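Local coordinates for foldase protein PrsA (PDB 5TVL), which acts as a foldase for secreted proteins outside the cell and probably catalyses cis-trans isomerisation of peptidyl-prolyl bonds, at the interface of chains A and B. Numbering follows the deposited sequence. Chains: chain A/B, Foldase protein PrsA.

The interface of chains A and B. Residues chain A 24, 26-27, 30, 76; chain B 21, 24-27.
The N-terminal ends of the two 25-44 helices meet at a two-fold axis, where A:Asn24 and A:Ser26 exchange side-chain hydrogen bonds with B:Ser26 and B:Asn24. Each asparagine sits at the N-cap position of its own helix and reaches across with its amide nitrogen. B:Asn24 ND2 donates to the hydroxyl A:Ser26 OG at 2.9 Å, and A:Asn24 ND2 donates to B:Ser26 OG at 2.8 Å. Both hydroxyl oxygens lie 8° from the plane of the amide they meet, and the bonds are moderately bent. In chain B the carbonyl branch of the amide turns back to its own chain: B:Asn24 OD1 accepts the backbone B:Ala27 N at 3.2 Å, with the donor tilted 25° from the carbonyl plane; the chain A counterpart is longer and weak. This capping bond helps to fix the rotation of the B:Asn24 amide, leaving ND2 directed at the partner. In B:Asn24, CG stands anti to the backbone N (chi1 -176°), which carries the amide over the first turn of helix 25-44. A water bridges B:Asn24 ND2, 3.0 Å from the water oxygen, to the backbone carbonyl oxygen A:Gly76 O, so a loop of chain A joins the network. Between the paired polar bonds the two serine methylenes touch, A:Ser26 CB and B:Ser26 CB being 3.6 Å apart. Apolar packing flanks them: A:Ala27 CB rests on B:Val21 CG2 at 3.5 Å, while A:Val30 CG2 passes alongside the B:Asn24 amide. A:Gly76 CA packs against the ring carbon B:Pro25 CD at 3.7 Å. The patch thus joins two helix caps reciprocally and may help PrsA to dimerise, although the structure alone does not establish that this pairing is biological.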
# COMPACT_ATOMS: atom_id res chain seq x y z
N ASN A 24 1.74 -12.09 29.39
CA ASN A 24 1.45 -10.78 28.82
C ASN A 24 1.68 -10.82 27.31
O ASN A 24 2.78 -11.16 26.87
CB ASN A 24 2.34 -9.71 29.47
CG ASN A 24 1.94 -8.30 29.09
OD1 ASN A 24 2.31 -7.80 28.03
ND2 ASN A 24 1.21 -7.63 29.96
N SER A 26 2.22 -8.57 25.02
CA SER A 26 3.36 -7.73 24.64
C SER A 26 4.70 -8.43 24.92
O SER A 26 5.62 -8.37 24.10
CB SER A 26 3.30 -6.39 25.39
OG SER A 26 4.01 -5.37 24.70
N ALA A 27 4.79 -9.10 26.07
CA ALA A 27 5.99 -9.86 26.44
C ALA A 27 6.21 -11.09 25.57
O ALA A 27 7.36 -11.44 25.26
CB ALA A 27 5.91 -10.26 27.91
N VAL A 30 7.93 -9.99 22.51
CA VAL A 30 9.35 -9.75 22.76
C VAL A 30 10.20 -11.01 22.60
O VAL A 30 11.30 -10.94 22.04
CB VAL A 30 9.58 -9.08 24.14
CG1 VAL A 30 11.05 -9.08 24.54
CG2 VAL A 30 9.05 -7.65 24.11
N GLY A 76 9.05 0.51 23.87
CA GLY A 76 9.65 -0.59 24.61
C GLY A 76 11.10 -0.79 24.21
O GLY A 76 11.56 -1.94 24.12
N VAL B 21 12.64 -7.85 28.14
CA VAL B 21 11.22 -7.57 28.42
C VAL B 21 10.99 -6.50 29.50
O VAL B 21 9.95 -5.84 29.50
CB VAL B 21 10.44 -8.87 28.76
CG1 VAL B 21 10.64 -9.31 30.21
CG2 VAL B 21 8.96 -8.71 28.46
N ASN B 24 9.73 -3.11 28.44
CA ASN B 24 8.41 -3.10 27.81
C ASN B 24 7.38 -2.47 28.77
O ASN B 24 7.28 -2.93 29.91
CB ASN B 24 8.00 -4.54 27.46
CG ASN B 24 6.68 -4.63 26.71
OD1 ASN B 24 5.62 -4.41 27.29
ND2 ASN B 24 6.74 -4.97 25.44
N PRO B 25 6.63 -1.43 28.32
CA PRO B 25 5.62 -0.78 29.18
C PRO B 25 4.56 -1.71 29.77
O PRO B 25 4.18 -1.55 30.94
CB PRO B 25 4.97 0.25 28.26
CG PRO B 25 6.02 0.58 27.27
CD PRO B 25 6.83 -0.67 27.06
N SER B 26 4.08 -2.67 28.98
CA SER B 26 3.07 -3.63 29.45
C SER B 26 3.62 -4.59 30.51
O SER B 26 2.91 -4.96 31.45
CB SER B 26 2.47 -4.41 28.28
OG SER B 26 1.30 -5.11 28.67
N ALA B 27 4.88 -5.00 30.36
CA ALA B 27 5.57 -5.83 31.35
C ALA B 27 5.85 -5.07 32.63
O ALA B 27 5.86 -5.66 33.71
CB ALA B 27 6.87 -6.37 30.77
O HOH W 1 9.43 -4.07 24.46